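Local coordinates for protein putative Acetyltransferase from the GNAT family (Novosphingobium aromaticivorans DSM 12444, PDB 3EC4) that probably transfers an acyl group from coenzyme A to an acceptor, as other GNAT-family acetyltransferases do, at residues R10-S15 / G38-A43; F96-I101 / A175-R180; M112-L117 / C164-Y169. All blocks are in the same frame, centred on the assembly; numbering follows the deposited sequence.

Contact 1 (R10-S15 / G38-A43); sequences RPVWNS and GPFAAA
The carbonyl oxygen of Ala43 is gripped by two nitrogens of one guanidinium. Arg10 NH2 gives the main bond, 2.8 Å to Ala43 O with an N-H...O angle of 146°; Ala43 O lies near the guanidinium plane, while NH2 approaches from above the carbonyl plane and not along a lone pair. Arg10 NH1 adds a weak second bond to Ala43 O at 3.2 Å. The Arg10 chain bends at chi3 (68°), and its guanidinium lies with one face over Trp13 CB, 3.7 Å from the plane. Arg10 NE also forms a salt bridge to Glu66 of strand 61-66, which probably limits the rotation of the group. Beside this polar grip the packing is apolar. Ala42 CB points at the helix and meets Trp13 CB at 3.7 Å, while the six-membered end of the indole passes over the Ala43 carbonyl, CZ3 lying 3.4 Å from Ala43 C. Val12 CG1 touches Ala42 CB and, at 3.9 Å, Phe40 CB. The axes of helix 11-15 and strand 41-43 cross at 87°, and Arg10 holds the helix N-cap position. The arrangement is a short helix laid crosswise on one face of the two-stranded antiparallel sheet 30-32 with 41-43.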
loop_
_atom_site.group_PDB
_atom_site.type_symbol
_atom_site.label_atom_id
_atom_site.label_comp_id
_atom_site.label_asym_id
_atom_site.label_seq_id
_atom_site.Cartn_x
_atom_site.Cartn_y
_atom_site.Cartn_z
ATOM N N ARG A 10 -7.067 -2.742 -11.188
ATOM C CA ARG A 10 -7.973 -2.341 -10.134
ATOM C C ARG A 10 -7.579 -3.032 -8.849
ATOM O O ARG A 10 -8.194 -4.035 -8.465
ATOM C CB ARG A 10 -9.415 -2.670 -10.513
ATOM C CG ARG A 10 -9.943 -2.006 -11.797
ATOM C CD ARG A 10 -11.483 -2.040 -11.822
ATOM N NE ARG A 10 -11.964 -1.167 -10.775
ATOM C CZ ARG A 10 -13.145 -1.236 -10.167
ATOM N NH1 ARG A 10 -14.061 -2.136 -10.499
ATOM N NH2 ARG A 10 -13.397 -0.361 -9.204
ATOM N N PRO A 11 -6.470 -2.586 -8.229
ATOM C CA PRO A 11 -5.861 -3.390 -7.149
ATOM C C PRO A 11 -6.712 -3.443 -5.883
ATOM O O PRO A 11 -6.752 -4.469 -5.220
ATOM C CB PRO A 11 -4.472 -2.743 -6.939
ATOM C CG PRO A 11 -4.531 -1.433 -7.613
ATOM C CD PRO A 11 -5.689 -1.395 -8.559
ATOM N N VAL A 12 -7.465 -2.393 -5.603
ATOM C CA VAL A 12 -8.377 -2.411 -4.440
ATOM C C VAL A 12 -9.554 -3.347 -4.691
ATOM O O VAL A 12 -9.887 -4.199 -3.853
ATOM C CB VAL A 12 -8.903 -0.967 -4.107
ATOM C CG1 VAL A 12 -9.887 -1.026 -2.937
ATOM C CG2 VAL A 12 -7.743 -0.039 -3.827
ATOM N N TRP A 13 -10.227 -3.132 -5.822
ATOM C CA TRP A 13 -11.354 -3.937 -6.206
ATOM C C TRP A 13 -10.969 -5.404 -6.210
ATOM O O TRP A 13 -11.619 -6.241 -5.567
ATOM C CB TRP A 13 -11.893 -3.480 -7.552
ATOM C CG TRP A 13 -13.103 -4.252 -8.051
ATOM C CD1 TRP A 13 -13.102 -5.200 -9.020
ATOM C CD2 TRP A 13 -14.478 -4.096 -7.647
ATOM N NE1 TRP A 13 -14.367 -5.650 -9.254
ATOM C CE2 TRP A 13 -15.238 -5.007 -8.415
ATOM C CE3 TRP A 13 -15.130 -3.305 -6.695
ATOM C CZ2 TRP A 13 -16.623 -5.148 -8.268
ATOM C CZ3 TRP A 13 -16.498 -3.433 -6.556
ATOM C CH2 TRP A 13 -17.233 -4.372 -7.331
ATOM N N ASN A 14 -9.859 -5.692 -6.876
ATOM C CA ASN A 14 -9.505 -7.069 -7.118
ATOM C C ASN A 14 -8.984 -7.787 -5.866
ATOM O O ASN A 14 -9.301 -8.949 -5.652
ATOM C CB ASN A 14 -8.552 -7.131 -8.270
ATOM C CG ASN A 14 -9.236 -6.862 -9.591
ATOM O OD1 ASN A 14 -10.452 -7.104 -9.764
ATOM N ND2 ASN A 14 -8.468 -6.407 -10.542
ATOM N N SER A 15 -8.242 -7.066 -5.033
ATOM C CA SER A 15 -7.755 -7.670 -3.770
ATOM C C SER A 15 -8.928 -8.005 -2.858
ATOM O O SER A 15 -8.978 -9.077 -2.281
ATOM C CB SER A 15 -6.725 -6.764 -3.062
ATOM O OG SER A 15 -7.270 -5.521 -2.670
ATOM N N GLY A 38 -7.155 -0.093 6.649
ATOM C CA GLY A 38 -6.838 1.059 5.818
ATOM C C GLY A 38 -8.076 1.695 5.225
ATOM O O GLY A 38 -9.191 1.239 5.486
ATOM N N PRO A 39 -7.879 2.789 4.472
ATOM C CA PRO A 39 -9.004 3.601 4.018
ATOM C C PRO A 39 -9.558 3.294 2.601
ATOM O O PRO A 39 -10.324 4.099 2.042
ATOM C CB PRO A 39 -8.380 4.983 4.014
ATOM C CG PRO A 39 -6.998 4.703 3.492
ATOM C CD PRO A 39 -6.592 3.407 4.119
ATOM N N PHE A 40 -9.211 2.140 2.050
ATOM C CA PHE A 40 -9.375 1.910 0.616
ATOM C C PHE A 40 -10.785 1.393 0.302
ATOM O O PHE A 40 -11.373 0.656 1.087
ATOM C CB PHE A 40 -8.336 0.944 0.079
ATOM C CG PHE A 40 -6.951 1.511 0.102
ATOM C CD1 PHE A 40 -6.581 2.464 -0.821
ATOM C CD2 PHE A 40 -6.059 1.148 1.100
ATOM C CE1 PHE A 40 -5.341 3.009 -0.793
ATOM C CE2 PHE A 40 -4.815 1.718 1.146
ATOM C CZ PHE A 40 -4.460 2.644 0.208
ATOM N N ALA A 41 -11.305 1.798 -0.857
ATOM C CA ALA A 41 -12.633 1.315 -1.327
ATOM C C ALA A 41 -12.672 1.316 -2.841
ATOM O O ALA A 41 -11.825 1.918 -3.494
ATOM C CB ALA A 41 -13.808 2.171 -0.743
ATOM N N ALA A 42 -13.659 0.614 -3.396
ATOM C CA ALA A 42 -13.829 0.519 -4.835
ATOM C C ALA A 42 -15.290 0.192 -5.130
ATOM O O ALA A 42 -15.990 -0.449 -4.311
ATOM C CB ALA A 42 -12.889 -0.552 -5.433
ATOM N N ALA A 43 -15.734 0.611 -6.299
ATOM C CA ALA A 43 -17.118 0.354 -6.774
ATOM C C ALA A 43 -17.123 -0.439 -8.088
ATOM O O ALA A 43 -16.209 -0.330 -8.912
ATOM C CB ALA A 43 -17.869 1.695 -6.966
#

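Contact 2 (F96-I101 / A175-R180)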
loop_
_atom_site.group_PDB
_atom_site.type_symbol
_atom_site.label_atom_id
_atom_site.label_comp_id
_atom_site.label_asym_id
_atom_site.label_seq_id
_atom_site.Cartn_x
_atom_site.Cartn_y
_atom_site.Cartn_z
ATOM N N PHE A 96 20.071 -12.011 -1.407
ATOM C CA PHE A 96 20.784 -11.020 -0.609
ATOM C C PHE A 96 20.476 -11.359 0.844
ATOM O O PHE A 96 19.332 -11.169 1.288
ATOM C CB PHE A 96 20.265 -9.651 -0.988
ATOM C CG PHE A 96 21.053 -8.492 -0.434
ATOM C CD1 PHE A 96 20.709 -7.926 0.785
ATOM C CD2 PHE A 96 22.062 -7.909 -1.180
ATOM C CE1 PHE A 96 21.364 -6.808 1.272
ATOM C CE2 PHE A 96 22.730 -6.794 -0.706
ATOM C CZ PHE A 96 22.398 -6.254 0.546
ATOM N N ASP A 97 21.476 -11.912 1.537
ATOM C CA ASP A 97 21.386 -12.333 2.924
ATOM C C ASP A 97 21.712 -11.156 3.806
ATOM O O ASP A 97 22.833 -10.637 3.767
ATOM C CB ASP A 97 22.343 -13.497 3.161
ATOM C CG ASP A 97 22.296 -14.061 4.582
ATOM O OD1 ASP A 97 21.353 -13.782 5.318
ATOM O OD2 ASP A 97 23.208 -14.845 4.935
ATOM N N ASP A 98 20.746 -10.748 4.628
ATOM C CA ASP A 98 20.890 -9.535 5.425
ATOM C C ASP A 98 20.363 -9.786 6.845
ATOM O O ASP A 98 19.208 -9.540 7.122
ATOM C CB ASP A 98 20.089 -8.419 4.737
ATOM C CG ASP A 98 20.417 -7.032 5.258
ATOM O OD1 ASP A 98 21.041 -6.890 6.337
ATOM O OD2 ASP A 98 20.007 -6.085 4.577
ATOM N N PRO A 99 21.202 -10.352 7.730
ATOM C CA PRO A 99 20.682 -10.713 9.052
ATOM C C PRO A 99 20.320 -9.539 9.966
ATOM O O PRO A 99 19.589 -9.751 10.938
ATOM C CB PRO A 99 21.813 -11.544 9.657
ATOM C CG PRO A 99 22.784 -11.779 8.579
ATOM C CD PRO A 99 22.615 -10.723 7.580
ATOM N N GLY A 100 20.778 -8.333 9.659
ATOM C CA GLY A 100 20.347 -7.124 10.363
ATOM C C GLY A 100 18.861 -6.775 10.173
ATOM O O GLY A 100 18.318 -5.913 10.887
ATOM N N ILE A 101 18.194 -7.410 9.217
ATOM C CA ILE A 101 16.762 -7.160 9.023
ATOM C C ILE A 101 16.010 -8.165 9.893
ATOM O O ILE A 101 16.249 -9.385 9.787
ATOM C CB ILE A 101 16.339 -7.298 7.552
ATOM C CG1 ILE A 101 17.229 -6.482 6.624
ATOM C CG2 ILE A 101 14.839 -6.909 7.361
ATOM C CD1 ILE A 101 17.371 -5.051 7.035
ATOM N N ALA A 175 16.006 1.660 3.553
ATOM C CA ALA A 175 14.825 1.394 2.716
ATOM C C ALA A 175 15.084 0.322 1.666
ATOM O O ALA A 175 14.297 -0.615 1.542
ATOM C CB ALA A 175 14.315 2.681 2.043
ATOM N N ALA A 176 16.204 0.426 0.955
ATOM C CA ALA A 176 16.575 -0.538 -0.053
ATOM C C ALA A 176 16.707 -1.936 0.541
ATOM O O ALA A 176 16.112 -2.893 0.037
ATOM C CB ALA A 176 17.867 -0.135 -0.722
ATOM N N ARG A 177 17.413 -2.034 1.663
ATOM C CA ARG A 177 17.592 -3.321 2.320
ATOM C C ARG A 177 16.277 -3.943 2.794
ATOM O O ARG A 177 16.064 -5.137 2.634
ATOM C CB ARG A 177 18.592 -3.215 3.448
ATOM C CG ARG A 177 20.017 -2.962 2.966
ATOM C CD ARG A 177 20.849 -2.464 4.093
ATOM N NE ARG A 177 20.921 -3.452 5.162
ATOM C CZ ARG A 177 21.340 -3.180 6.388
ATOM N NH1 ARG A 177 21.792 -1.967 6.711
ATOM N NH2 ARG A 177 21.328 -4.133 7.291
ATOM N N LEU A 178 15.370 -3.126 3.313
ATOM C CA LEU A 178 14.041 -3.598 3.729
ATOM C C LEU A 178 13.176 -4.061 2.547
ATOM O O LEU A 178 12.515 -5.112 2.631
ATOM C CB LEU A 178 13.337 -2.498 4.520
ATOM C CG LEU A 178 13.930 -2.376 5.949
ATOM C CD1 LEU A 178 13.665 -1.045 6.628
ATOM C CD2 LEU A 178 13.383 -3.552 6.845
ATOM N N ILE A 179 13.158 -3.285 1.464
ATOM C CA ILE A 179 12.470 -3.733 0.250
ATOM C C ILE A 179 13.024 -5.096 -0.222
ATOM O O ILE A 179 12.265 -6.001 -0.570
ATOM C CB ILE A 179 12.523 -2.663 -0.864
ATOM C CG1 ILE A 179 11.715 -1.431 -0.437
ATOM C CG2 ILE A 179 11.972 -3.269 -2.203
ATOM C CD1 ILE A 179 12.039 -0.106 -1.135
ATOM N N ARG A 180 14.338 -5.240 -0.257
ATOM C CA ARG A 180 14.945 -6.533 -0.611
ATOM C C ARG A 180 14.388 -7.671 0.231
ATOM O O ARG A 180 14.103 -8.740 -0.290
ATOM C CB ARG A 180 16.457 -6.515 -0.431
ATOM C CG ARG A 180 17.249 -5.684 -1.474
ATOM C CD ARG A 180 18.698 -5.715 -1.100
ATOM N NE ARG A 180 19.656 -5.055 -1.987
ATOM C CZ ARG A 180 20.117 -5.592 -3.115
ATOM N NH1 ARG A 180 19.681 -6.762 -3.527
ATOM N NH2 ARG A 180 21.021 -4.946 -3.842
HETATM O O HOH W 1 18.074 -6.877 2.844
#
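Helix 174-188, which in the GNAT fold follows the loop that binds the coenzyme A pyrophosphate in relatives, here packs against loop 96-101 through two arginines turned to different tasks. Arg177 presents an edge. Its chain bends at chi3 (62°), so that NE and NH2 grip the Asp98 carboxylate side-on, one nitrogen to each oxygen. Arg177 NE lies 2.8 Å from Asp98 OD2 in an almost straight bond (177°), and Arg177 NH2 lies 2.9 Å from Asp98 OD1. Both oxygens use their syn lone pairs, and the two flat groups are nearly coplanar, the geometry of a bidentate salt bridge. Arg180, one helical turn on, presents a face instead. Extended from CG to NE, it lays its guanidinium flat on the Phe96 ring, with planes 10° apart and Arg180 CZ 4.0 Å from the ring centroid, a cation-pi stack. Its CD adds a CH-pi contact over the same face, 3.6 Å from the centroid of Phe96. Asp98 opens a type I turn that ends at Ile101, whose CG2 packs on Leu178 CD2 at 3.7 Å; both of these side chains also touch Tyr135 and Val137 of strand 134-139. A water closes the gap between loop and helix backbone, donating to Asp98 OD2 and to Arg177 O, each at 2.7 Å.

Contact 3 (M112-L117 / C164-Y169)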
loop_
_atom_site.group_PDB
_atom_site.type_symbol
_atom_site.label_atom_id
_atom_site.label_comp_id
_atom_site.label_asym_id
_atom_site.label_seq_id
_atom_site.Cartn_x
_atom_site.Cartn_y
_atom_site.Cartn_z
HETATM N N MSE A 112 6.102 0.873 15.567
HETATM C CA MSE A 112 5.711 0.926 14.148
HETATM C C MSE A 112 4.725 2.047 13.917
HETATM O O MSE A 112 4.814 2.820 12.965
HETATM C CB MSE A 112 5.054 -0.396 13.750
HETATM C CG MSE A 112 6.091 -1.594 13.674
HETATM SE SE MSE A 112 5.135 -3.305 13.534
HETATM C CE MSE A 112 4.683 -3.220 11.694
ATOM N N THR A 113 3.773 2.135 14.827
ATOM C CA THR A 113 2.793 3.219 14.778
ATOM C C THR A 113 3.406 4.614 14.885
ATOM O O THR A 113 3.043 5.511 14.118
ATOM C CB THR A 113 1.725 2.970 15.830
ATOM O OG1 THR A 113 0.965 1.832 15.414
ATOM C CG2 THR A 113 0.810 4.208 15.942
ATOM N N ALA A 114 4.310 4.832 15.826
ATOM C CA ALA A 114 4.982 6.128 15.950
ATOM C C ALA A 114 5.704 6.471 14.651
ATOM O O ALA A 114 5.599 7.592 14.149
ATOM C CB ALA A 114 5.962 6.131 17.051
ATOM N N LEU A 115 6.477 5.511 14.143
ATOM C CA LEU A 115 7.242 5.722 12.879
ATOM C C LEU A 115 6.324 6.059 11.711
ATOM O O LEU A 115 6.546 7.072 11.009
ATOM C CB LEU A 115 8.107 4.487 12.581
ATOM C CG LEU A 115 8.857 4.405 11.242
ATOM C CD1 LEU A 115 9.863 5.554 11.028
ATOM C CD2 LEU A 115 9.589 3.003 11.215
ATOM N N ALA A 116 5.266 5.260 11.532
ATOM C CA ALA A 116 4.351 5.453 10.467
ATOM C C ALA A 116 3.648 6.821 10.518
ATOM O O ALA A 116 3.539 7.518 9.497
ATOM C CB ALA A 116 3.319 4.346 10.442
ATOM N N LEU A 117 3.178 7.213 11.694
ATOM C CA LEU A 117 2.456 8.482 11.825
ATOM C C LEU A 117 3.375 9.703 11.592
ATOM O O LEU A 117 2.900 10.738 11.132
ATOM C CB LEU A 117 1.726 8.551 13.177
ATOM C CG LEU A 117 0.615 7.490 13.395
ATOM C CD1 LEU A 117 -0.049 7.654 14.780
ATOM C CD2 LEU A 117 -0.448 7.519 12.287
ATOM N N CYS A 164 9.265 3.127 5.433
ATOM C CA CYS A 164 9.545 4.424 6.016
ATOM C C CYS A 164 10.636 4.331 7.033
ATOM O O CYS A 164 10.788 3.299 7.706
ATOM C CB CYS A 164 8.299 4.953 6.668
ATOM S SG CYS A 164 7.766 3.829 7.941
ATOM N N THR A 165 11.332 5.457 7.173
ATOM C CA THR A 165 12.576 5.565 7.912
ATOM C C THR A 165 12.493 6.871 8.689
ATOM O O THR A 165 12.065 7.886 8.122
ATOM C CB THR A 165 13.820 5.620 6.960
ATOM O OG1 THR A 165 13.829 4.473 6.079
ATOM C CG2 THR A 165 15.117 5.663 7.749
ATOM N N TRP A 166 12.841 6.854 9.979
ATOM C CA TRP A 166 12.909 8.126 10.738
ATOM C C TRP A 166 13.939 8.994 10.014
ATOM O O TRP A 166 14.953 8.497 9.561
ATOM C CB TRP A 166 13.414 7.923 12.177
ATOM C CG TRP A 166 12.444 7.225 13.073
ATOM C CD1 TRP A 166 12.505 5.908 13.506
ATOM C CD2 TRP A 166 11.254 7.766 13.625
ATOM N NE1 TRP A 166 11.404 5.620 14.278
ATOM C CE2 TRP A 166 10.640 6.748 14.392
ATOM C CE3 TRP A 166 10.632 9.010 13.541
ATOM C CZ2 TRP A 166 9.450 6.954 15.078
ATOM C CZ3 TRP A 166 9.456 9.206 14.217
ATOM C CH2 TRP A 166 8.893 8.195 14.997
ATOM N N PRO A 167 13.696 10.310 9.951
ATOM C CA PRO A 167 14.646 11.244 9.344
ATOM C C PRO A 167 16.060 11.089 9.833
ATOM O O PRO A 167 16.989 11.088 8.995
ATOM C CB PRO A 167 14.082 12.604 9.717
ATOM C CG PRO A 167 12.650 12.395 9.831
ATOM C CD PRO A 167 12.492 10.994 10.421
ATOM N N GLU A 168 16.254 10.890 11.137
ATOM C CA GLU A 168 17.586 10.754 11.687
ATOM C C GLU A 168 18.356 9.501 11.234
ATOM O O GLU A 168 19.589 9.437 11.425
ATOM C CB GLU A 168 17.582 10.850 13.221
ATOM C CG GLU A 168 16.729 9.827 13.931
ATOM C CD GLU A 168 15.319 10.282 14.228
ATOM O OE1 GLU A 168 14.696 10.981 13.374
ATOM O OE2 GLU A 168 14.798 9.864 15.298
ATOM N N TYR A 169 17.657 8.520 10.651
ATOM C CA TYR A 169 18.317 7.328 10.098
ATOM C C TYR A 169 18.299 7.242 8.568
ATOM O O TYR A 169 18.598 6.173 7.982
ATOM C CB TYR A 169 17.701 6.050 10.665
ATOM C CG TYR A 169 17.685 6.058 12.166
ATOM C CD1 TYR A 169 18.869 6.088 12.901
ATOM C CD2 TYR A 169 16.487 6.057 12.847
ATOM C CE1 TYR A 169 18.833 6.126 14.304
ATOM C CE2 TYR A 169 16.437 6.073 14.236
ATOM C CZ TYR A 169 17.599 6.118 14.955
ATOM O OH TYR A 169 17.493 6.142 16.321
#
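Leu115 of the helix and Trp166 just past the strand end make the aromatic part of this contact. The Leu115 CD1 methyl sits over the five-membered ring of Trp166, 3.5 Å from its centroid and only 2° off the normal, a well-centred CH-pi contact. With Leu115 CG anti to the backbone N (chi1 173°), the second torsion turns CD1 to the ring face. The six-membered part of the indole continues along the helix backbone: Trp166 CZ2 comes to 3.4 Å from Leu115 CA, and CH2 to 3.5 Å from Ala114 O. Among the apolar contacts, Ala114 CB meets Trp166 CZ2 at 4.1 Å, a looser touch near the exposed side. The sulfur contact lies deeper: Cys164 CB points to the helix, and in the conformer given SG, in the crowded position between backbone N and carbonyl carbon (chi1 60°), packs on Leu115 CG at 3.5 Å. The two segments thus meet by dispersive packing, without polar bonds between them. Helix 109-118 is thereby laid against the C-terminal end of strand 157-165, which pairs antiparallel with strand 142-149 on one side, through Cys164 with Met146 and Trp166 with Ala144, and runs parallel to strand 192-198 on the other.

Overall arrangement
From the N terminus, contact 1 comes first: helix 11-17 folds onto strand 41-43 and closes a loop of 22 residues that contains strand 30-32, before the other two open. Contact 2 then ties the loop between strands 76-88 and 102-103 to helix 174-188, and contact 3 lies wholly within that span, joining helix 109-118 to the end of strand 157-165. The strand and helix that close contacts 3 and 2 follow each other in the chain, so the two lie close, nearest atoms about 4 Å apart although they do not touch. Contact 1 sits on the opposite side of the chain's centre, its centre 29 Å from that of contact 2 and 26 Å from that of contact 3.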